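Side-chain contacts in FACT-Spt16 (Cicer arietinum, PDB 5CE6), which is the N-terminal domain of a FACT histone chaperone subunit, built like an M24 aminopeptidase and probably involved in binding histones H3-H4: residues A[31-36]-A[111-116]; A[73-78]-A[379-384]. All coordinates share one frame; numbering follows the deposited sequence.

Interaction 1 (A[31-36]-A[111-116]); sequences TRLKAF and KPARES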
ATOM      1  N   THR A  31       0.546 -12.863  19.678  1.00 23.65           N
ATOM      2  CA  THR A  31       1.032 -13.622  18.537  1.00 26.32           C
ATOM      3  C   THR A  31       1.971 -12.780  17.688  1.00 24.58           C
ATOM      4  O   THR A  31       3.049 -13.234  17.284  1.00 21.33           O
ATOM      5  CB  THR A  31      -0.132 -14.123  17.667  1.00 32.36           C
ATOM      6  OG1 THR A  31      -0.914 -15.055  18.420  1.00 36.29           O
ATOM      7  CG2 THR A  31       0.390 -14.812  16.426  1.00 32.91           C
ATOM      8  N   ARG A  32       1.570 -11.540  17.437  1.00 20.28           N
ATOM      9  CA  ARG A  32       2.363 -10.657  16.597  1.00 16.70           C
ATOM     10  C   ARG A  32       3.614 -10.112  17.296  1.00 16.68           C
ATOM     11  O   ARG A  32       4.652  -9.956  16.648  1.00 19.36           O
ATOM     12  CB  ARG A  32       1.482  -9.560  15.997  1.00 19.56           C
ATOM     13  CG  ARG A  32       0.544 -10.122  14.922  1.00 24.86           C
ATOM     14  CD  ARG A  32      -0.395  -9.086  14.326  1.00 24.86           C
ATOM     15  NE  ARG A  32      -1.387  -9.731  13.464  1.00 26.51           N
ATOM     16  CZ  ARG A  32      -2.411  -9.112  12.882  1.00 20.07           C
ATOM     17  NH1 ARG A  32      -2.605  -7.817  13.059  1.00 19.63           N
ATOM     18  NH2 ARG A  32      -3.262  -9.806  12.132  1.00 20.59           N
ATOM     19  N   LEU A  33       3.536  -9.867  18.608  1.00 21.70           N
ATOM     20  CA  LEU A  33       4.718  -9.432  19.353  1.00 18.93           C
ATOM     21  C   LEU A  33       5.769 -10.545  19.344  1.00 18.81           C
ATOM     22  O   LEU A  33       6.969 -10.294  19.189  1.00 24.62           O
ATOM     23  CB  LEU A  33       4.358  -9.025  20.792  1.00 23.61           C
ATOM     24  CG  LEU A  33       5.436  -8.337  21.635  1.00 22.67           C
ATOM     25  CD1 LEU A  33       5.865  -7.046  20.970  1.00 17.19           C
ATOM     26  CD2 LEU A  33       4.933  -8.063  23.047  1.00 25.27           C
ATOM     27  N   LYS A  34       5.306 -11.783  19.495  1.00 25.82           N
ATOM     28  CA  LYS A  34       6.188 -12.941  19.435  1.00 23.88           C
ATOM     29  C   LYS A  34       6.825 -13.061  18.055  1.00 23.77           C
ATOM     30  O   LYS A  34       8.035 -13.260  17.933  1.00 21.80           O
ATOM     31  CB  LYS A  34       5.402 -14.210  19.763  1.00 23.97           C
ATOM     32  CG  LYS A  34       6.256 -15.402  20.162  1.00 34.66           C
ATOM     33  CD  LYS A  34       5.671 -16.082  21.395  1.00 47.05           C
ATOM     34  CE  LYS A  34       4.148 -16.138  21.321  1.00 52.71           C
ATOM     35  NZ  LYS A  34       3.530 -16.516  22.623  1.00 57.32           N
ATOM     36  N   ALA A  35       5.998 -12.926  17.023  1.00 21.72           N
ATOM     37  CA  ALA A  35       6.472 -12.990  15.643  1.00 22.51           C
ATOM     38  C   ALA A  35       7.548 -11.941  15.392  1.00 24.54           C
ATOM     39  O   ALA A  35       8.587 -12.238  14.803  1.00 20.84           O
ATOM     40  CB  ALA A  35       5.317 -12.810  14.671  1.00 26.16           C
ATOM     41  N   PHE A  36       7.290 -10.721  15.860  1.00 19.77           N
ATOM     42  CA  PHE A  36       8.242  -9.616  15.762  1.00 20.07           C
ATOM     43  C   PHE A  36       9.563  -9.942  16.487  1.00 18.91           C
ATOM     44  O   PHE A  36      10.632  -9.884  15.879  1.00 19.50           O
ATOM     45  CB  PHE A  36       7.588  -8.339  16.332  1.00 17.37           C
ATOM     46  CG  PHE A  36       8.499  -7.138  16.388  1.00 20.28           C
ATOM     47  CD1 PHE A  36       9.506  -6.948  15.452  1.00 22.21           C
ATOM     48  CD2 PHE A  36       8.342  -6.196  17.395  1.00 27.50           C
ATOM     49  CE1 PHE A  36      10.335  -5.837  15.514  1.00 24.22           C
ATOM     50  CE2 PHE A  36       9.163  -5.080  17.462  1.00 24.71           C
ATOM     51  CZ  PHE A  36      10.160  -4.901  16.524  1.00 27.03           C
ATOM     52  N   LYS A 111       0.411  -7.393  30.908  1.00 30.34           N
ATOM     53  CA  LYS A 111       0.418  -8.825  31.203  1.00 38.27           C
ATOM     54  C   LYS A 111       0.631  -9.689  29.944  1.00 34.43           C
ATOM     55  O   LYS A 111       1.495 -10.570  29.945  1.00 33.42           O
ATOM     56  CB  LYS A 111      -0.827  -9.248  32.005  1.00 42.82           C
ATOM     57  N   PRO A 112      -0.128  -9.425  28.860  1.00 33.39           N
ATOM     58  CA  PRO A 112       0.103 -10.184  27.622  1.00 35.60           C
ATOM     59  C   PRO A 112       1.530 -10.074  27.080  1.00 34.76           C
ATOM     60  O   PRO A 112       2.034 -11.046  26.515  1.00 26.95           O
ATOM     61  CB  PRO A 112      -0.872  -9.537  26.638  1.00 33.74           C
ATOM     62  CG  PRO A 112      -1.989  -9.060  27.503  1.00 31.30           C
ATOM     63  CD  PRO A 112      -1.335  -8.581  28.755  1.00 29.01           C
ATOM     64  N   ALA A 113       2.164  -8.914  27.233  1.00 25.84           N
ATOM     65  CA  ALA A 113       3.536  -8.745  26.752  1.00 22.66           C
ATOM     66  C   ALA A 113       4.503  -9.563  27.605  1.00 23.70           C
ATOM     67  O   ALA A 113       5.443 -10.168  27.091  1.00 23.65           O
ATOM     68  CB  ALA A 113       3.933  -7.273  26.762  1.00 21.82           C
ATOM     69  N   ARG A 114       4.277  -9.560  28.915  1.00 23.94           N
ATOM     70  CA  ARG A 114       5.065 -10.384  29.823  1.00 28.95           C
ATOM     71  C   ARG A 114       4.962 -11.857  29.451  1.00 32.86           C
ATOM     72  O   ARG A 114       5.969 -12.557  29.349  1.00 39.88           O
ATOM     73  CB  ARG A 114       4.582 -10.214  31.259  1.00 36.48           C
ATOM     74  CG  ARG A 114       5.316  -9.156  32.046  1.00 45.43           C
ATOM     75  CD  ARG A 114       5.142  -9.395  33.540  1.00 49.81           C
ATOM     76  NE  ARG A 114       3.734  -9.527  33.899  1.00 52.67           N
ATOM     77  CZ  ARG A 114       2.935  -8.499  34.165  1.00 53.03           C
ATOM     78  NH1 ARG A 114       3.408  -7.261  34.115  1.00 56.34           N
ATOM     79  NH2 ARG A 114       1.663  -8.705  34.481  1.00 54.43           N
ATOM     80  N   GLU A 115       3.732 -12.312  29.235  1.00 36.84           N
ATOM     81  CA  GLU A 115       3.458 -13.736  29.063  1.00 44.85           C
ATOM     82  C   GLU A 115       3.804 -14.254  27.670  1.00 39.25           C
ATOM     83  O   GLU A 115       3.847 -15.464  27.449  1.00 42.30           O
ATOM     84  CB  GLU A 115       1.994 -14.036  29.404  1.00 51.97           C
ATOM     85  CG  GLU A 115       1.601 -13.647  30.827  1.00 60.22           C
ATOM     86  CD  GLU A 115       0.189 -14.073  31.188  1.00 64.53           C
ATOM     87  OE1 GLU A 115      -0.022 -14.523  32.336  1.00 64.25           O
ATOM     88  OE2 GLU A 115      -0.710 -13.954  30.328  1.00 64.59           O
ATOM     89  N   SER A 116       4.062 -13.345  26.734  1.00 27.56           N
ATOM     90  CA  SER A 116       4.366 -13.743  25.363  1.00 29.91           C
ATOM     91  C   SER A 116       5.865 -13.722  25.036  1.00 38.99           C
ATOM     92  O   SER A 116       6.403 -14.704  24.520  1.00 35.83           O
ATOM     93  CB  SER A 116       3.580 -12.888  24.366  1.00 34.68           C
ATOM     94  OG  SER A 116       3.824 -11.508  24.571  1.00 40.20           O
TER
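Leu33 and Lys34 carry the contact of helix 26-42 with helix 110-117. Leu33 points at the other helix. Its CG stands anti to the backbone N (chi1 -170°), and the branch carbon CD2 does the touching. Leu33 CD2 lies 3.9 Å from Ala113 CB, an apolar contact. The same methyl is also 3.9 Å from Ser116 OG, so it meets one apolar and one polar neighbour. Lys34 is more exposed. Two kinks in its chain bring the outer half alongside the last residue of 111-116. Lys34 CD sits 3.5 Å from Ser116 O, and Lys34 NZ is 4.0 Å from Ser116 CB. The touch of CD is plain van der Waals contact; NZ lies close by without a hydrogen bond to Ser116.

The hydroxyl of Ser116 turns back to its own helix. Ser116 OG donates to Pro112 O over 2.7 Å, from a position tilted 20° out of the carbonyl plane. An alanine here would remove OG, which would probably leave Pro112 O without this donor and thin the packing against Leu33 CD2.

The short segments cross at -46°, with their axes 9.6 Å apart at closest approach. Pro112 reaches Leu26 and Gln30, and Ala113 reaches Phe29, extending the contact toward the start of helix 26-42. Helix 110-117 leads into strand 120-125, an outermost strand of the six-stranded mixed sheet in the N-terminal lobe.

Interaction 2 (A[73-78]-A[379-384]); sequences LFLWLL and IGIEFR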
ATOM      1  N   LEU A  73       2.969  -0.508  11.851  1.00 18.09           N
ATOM      2  CA  LEU A  73       3.359  -1.351  12.980  1.00 19.43           C
ATOM      3  C   LEU A  73       2.365  -1.244  14.135  1.00 17.33           C
ATOM      4  O   LEU A  73       1.958  -2.263  14.699  1.00 16.14           O
ATOM      5  CB  LEU A  73       4.780  -1.040  13.460  1.00 16.53           C
ATOM      6  CG  LEU A  73       5.227  -1.921  14.626  1.00 19.17           C
ATOM      7  CD1 LEU A  73       5.250  -3.387  14.227  1.00 15.94           C
ATOM      8  CD2 LEU A  73       6.579  -1.486  15.181  1.00 19.01           C
ATOM      9  N   PHE A  74       1.988  -0.016  14.499  1.00 16.75           N
ATOM     10  CA  PHE A  74       0.966   0.167  15.525  1.00 16.66           C
ATOM     11  C   PHE A  74      -0.351  -0.520  15.174  1.00 15.14           C
ATOM     12  O   PHE A  74      -0.944  -1.172  16.020  1.00 16.13           O
ATOM     13  CB  PHE A  74       0.713   1.649  15.811  1.00 13.96           C
ATOM     14  CG  PHE A  74       1.724   2.276  16.720  1.00 18.23           C
ATOM     15  CD1 PHE A  74       1.613   2.135  18.100  1.00 25.77           C
ATOM     16  CD2 PHE A  74       2.753   3.041  16.208  1.00 27.35           C
ATOM     17  CE1 PHE A  74       2.535   2.728  18.952  1.00 24.17           C
ATOM     18  CE2 PHE A  74       3.679   3.649  17.051  1.00 30.54           C
ATOM     19  CZ  PHE A  74       3.571   3.493  18.421  1.00 29.96           C
ATOM     20  N   LEU A  75      -0.807  -0.368  13.930  1.00 16.98           N
ATOM     21  CA  LEU A  75      -2.026  -1.039  13.479  1.00 17.53           C
ATOM     22  C   LEU A  75      -1.883  -2.560  13.520  1.00 18.10           C
ATOM     23  O   LEU A  75      -2.801  -3.280  13.932  1.00 20.54           O
ATOM     24  CB  LEU A  75      -2.383  -0.576  12.052  1.00 15.58           C
ATOM     25  CG  LEU A  75      -2.942   0.848  11.985  1.00 17.47           C
ATOM     26  CD1 LEU A  75      -2.963   1.356  10.552  1.00 21.38           C
ATOM     27  CD2 LEU A  75      -4.345   0.882  12.560  1.00 21.97           C
ATOM     28  N   TRP A  76      -0.727  -3.049  13.085  1.00 15.72           N
ATOM     29  CA  TRP A  76      -0.465  -4.480  13.037  1.00 15.91           C
ATOM     30  C   TRP A  76      -0.446  -5.062  14.440  1.00 16.75           C
ATOM     31  O   TRP A  76      -1.080  -6.083  14.721  1.00 17.49           O
ATOM     32  CB  TRP A  76       0.877  -4.720  12.341  1.00 14.67           C
ATOM     33  CG  TRP A  76       1.238  -6.160  12.114  1.00 17.34           C
ATOM     34  CD1 TRP A  76       0.681  -7.016  11.201  1.00 18.43           C
ATOM     35  CD2 TRP A  76       2.271  -6.894  12.777  1.00 16.41           C
ATOM     36  NE1 TRP A  76       1.295  -8.245  11.276  1.00 21.53           N
ATOM     37  CE2 TRP A  76       2.279  -8.194  12.231  1.00 18.79           C
ATOM     38  CE3 TRP A  76       3.189  -6.577  13.786  1.00 19.59           C
ATOM     39  CZ2 TRP A  76       3.166  -9.180  12.669  1.00 20.77           C
ATOM     40  CZ3 TRP A  76       4.072  -7.548  14.209  1.00 16.24           C
ATOM     41  CH2 TRP A  76       4.052  -8.837  13.658  1.00 17.56           C
ATOM     42  N   LEU A  77       0.262  -4.384  15.336  1.00 17.82           N
ATOM     43  CA  LEU A  77       0.480  -4.900  16.682  1.00 19.75           C
ATOM     44  C   LEU A  77      -0.748  -4.706  17.580  1.00 20.75           C
ATOM     45  O   LEU A  77      -1.154  -5.625  18.311  1.00 20.67           O
ATOM     46  CB  LEU A  77       1.707  -4.208  17.296  1.00 22.73           C
ATOM     47  CG  LEU A  77       2.608  -4.934  18.296  1.00 35.08           C
ATOM     48  CD1 LEU A  77       3.039  -6.297  17.770  1.00 34.24           C
ATOM     49  CD2 LEU A  77       3.834  -4.084  18.597  1.00 27.96           C
ATOM     50  N   LEU A  78      -1.338  -3.513  17.510  1.00 21.89           N
ATOM     51  CA  LEU A  78      -2.342  -3.076  18.485  1.00 22.63           C
ATOM     52  C   LEU A  78      -3.745  -2.906  17.901  1.00 25.21           C
ATOM     53  O   LEU A  78      -4.726  -2.835  18.643  1.00 24.68           O
ATOM     54  CB  LEU A  78      -1.897  -1.766  19.140  1.00 18.11           C
ATOM     55  CG  LEU A  78      -0.619  -1.866  19.981  1.00 22.66           C
ATOM     56  CD1 LEU A  78       0.009  -0.498  20.205  1.00 26.59           C
ATOM     57  CD2 LEU A  78      -0.911  -2.534  21.307  1.00 24.79           C
ATOM     58  N   ILE A 379       1.158  -5.255  -0.950  1.00 11.06           N
ATOM     59  CA  ILE A 379       0.100  -4.404  -0.429  1.00  9.40           C
ATOM     60  C   ILE A 379      -0.484  -5.058   0.818  1.00 10.08           C
ATOM     61  O   ILE A 379      -0.585  -6.285   0.897  1.00 12.12           O
ATOM     62  CB  ILE A 379      -0.983  -4.144  -1.520  1.00  9.50           C
ATOM     63  CG1 ILE A 379      -2.063  -3.180  -1.018  1.00  9.80           C
ATOM     64  CG2 ILE A 379      -1.602  -5.456  -2.014  1.00 11.31           C
ATOM     65  CD1 ILE A 379      -2.859  -2.542  -2.202  1.00  9.81           C
ATOM     66  N   GLY A 380      -0.828  -4.241   1.807  1.00  9.64           N
ATOM     67  CA  GLY A 380      -1.422  -4.742   3.043  1.00 11.88           C
ATOM     68  C   GLY A 380      -1.930  -3.564   3.847  1.00  9.89           C
ATOM     69  O   GLY A 380      -2.688  -2.729   3.342  1.00 11.13           O
ATOM     70  N   ILE A 381      -1.506  -3.464   5.104  1.00  9.79           N
ATOM     71  CA  ILE A 381      -1.777  -2.249   5.858  1.00  8.29           C
ATOM     72  C   ILE A 381      -1.231  -1.014   5.130  1.00  8.86           C
ATOM     73  O   ILE A 381      -1.894   0.026   5.054  1.00 13.22           O
ATOM     74  CB  ILE A 381      -1.209  -2.354   7.282  1.00 10.44           C
ATOM     75  CG1 ILE A 381      -1.787  -3.588   7.962  1.00 13.99           C
ATOM     76  CG2 ILE A 381      -1.527  -1.098   8.070  1.00 14.06           C
ATOM     77  CD1 ILE A 381      -1.252  -3.832   9.393  1.00 14.87           C
ATOM     78  N   GLU A 382      -0.014  -1.128   4.611  1.00 10.40           N
ATOM     79  CA  GLU A 382       0.550  -0.107   3.740  1.00 10.88           C
ATOM     80  C   GLU A 382       0.007  -0.295   2.336  1.00 11.51           C
ATOM     81  O   GLU A 382      -0.051  -1.415   1.824  1.00 10.77           O
ATOM     82  CB  GLU A 382       2.070  -0.234   3.689  1.00 10.37           C
ATOM     83  CG  GLU A 382       2.768  -0.147   5.053  1.00 14.00           C
ATOM     84  CD  GLU A 382       4.185  -0.645   4.977  1.00 19.08           C
ATOM     85  OE1 GLU A 382       4.393  -1.880   5.051  1.00 17.02           O
ATOM     86  OE2 GLU A 382       5.088   0.192   4.796  1.00 22.93           O
ATOM     87  N   PHE A 383      -0.365   0.799   1.687  1.00 10.99           N
ATOM     88  CA  PHE A 383      -0.797   0.680   0.301  1.00 11.70           C
ATOM     89  C   PHE A 383       0.347   0.214  -0.608  1.00 13.97           C
ATOM     90  O   PHE A 383       0.149  -0.544  -1.574  1.00 12.46           O
ATOM     91  CB  PHE A 383      -1.363   2.005  -0.204  1.00 12.05           C
ATOM     92  CG  PHE A 383      -1.901   1.904  -1.590  1.00 10.37           C
ATOM     93  CD1 PHE A 383      -3.126   1.286  -1.821  1.00 11.61           C
ATOM     94  CD2 PHE A 383      -1.169   2.387  -2.658  1.00 15.59           C
ATOM     95  CE1 PHE A 383      -3.609   1.139  -3.116  1.00 12.05           C
ATOM     96  CE2 PHE A 383      -1.644   2.258  -3.947  1.00 17.09           C
ATOM     97  CZ  PHE A 383      -2.866   1.646  -4.176  1.00 11.68           C
ATOM     98  N   ARG A 384       1.551   0.681  -0.297  1.00 12.45           N
ATOM     99  CA  ARG A 384       2.716   0.337  -1.072  1.00  8.75           C
ATOM    100  C   ARG A 384       3.807  -0.252  -0.177  1.00 15.83           C
ATOM    101  O   ARG A 384       4.437   0.464   0.607  1.00 17.30           O
ATOM    102  CB  ARG A 384       3.210   1.605  -1.764  1.00 15.39           C
ATOM    103  CG  ARG A 384       4.223   1.415  -2.828  1.00 25.08           C
ATOM    104  CD  ARG A 384       4.440   2.741  -3.537  1.00 25.93           C
ATOM    105  NE  ARG A 384       5.587   2.673  -4.422  1.00 34.94           N
ATOM    106  CZ  ARG A 384       5.513   2.290  -5.689  1.00 33.00           C
ATOM    107  NH1 ARG A 384       4.336   1.957  -6.207  1.00 28.70           N
ATOM    108  NH2 ARG A 384       6.609   2.246  -6.434  1.00 44.01           N
TER
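Ile381 packs into the side of helix 69-78, meeting Leu75 and Trp76. Both of its branches are used. CG1 stands beside the backbone N and anti to the carbonyl carbon (chi1 -56°), which sends CD1 to Trp76 and leaves CG2 to Leu75. Ile381 CD1 lies 3.7 Å from Trp76 CB and 3.8 Å from Trp76 CA, so it rests on the root of the tryptophan. It also comes within 4.1 Å of Trp76 CD1, at the ring edge and near the ring plane. The isoleucine runs roughly perpendicular to the tryptophan side chain. The indole itself leads away from the loop. Its edge-to-face partner is Phe195, and Arg32 makes a cation-pi contact with it.

The Trp76 side is the buried part of the contact. The Leu75 side is more open, since Leu75 is partly exposed. There, Ile381 CG2 is 3.8 Å from Leu75 CD1 and 4.1 Å from Leu75 CB. Leu75 also touches Ser308, and an acetate ion, probably from the crystallisation liquor, lies about 4 Å from the Ile381 side chain.

Within the loop, a backbone bond from Gly380 N to Glu382 O (2.9 Å) spans Ile381. Glu382 OE2 forms a salt bridge with Lys69 near the start of the same helix, adding a charged link to the apolar one. This is an interface between lobes: a helix of the N-terminal lobe meets the loop after strand 376-378 in the M24-type, aminopeptidase-like (pita-bread) lobe.

From the N terminus, helix 26-42 comes first and then helix 69-78. Interaction 1 closes a loop of 74 residues within the N-terminal lobe. Interaction 2 closes a much longer one, 300 residues, from that lobe to the M24-type lobe. Segment 73-78 lies between 31-36 and 111-116, while 379-384 lies far beyond them, so the two loops cross rather than nest. Their centres are 18 Å apart. Helices 26-42 and 69-78 join them directly: Arg32 NH1 is 2.8 Å from Trp76 O, a probable hydrogen bond, and Leu77 CD1 packs against Leu33 N. A continuous path thus runs from helix 110-117 to the loop after strand 376-378.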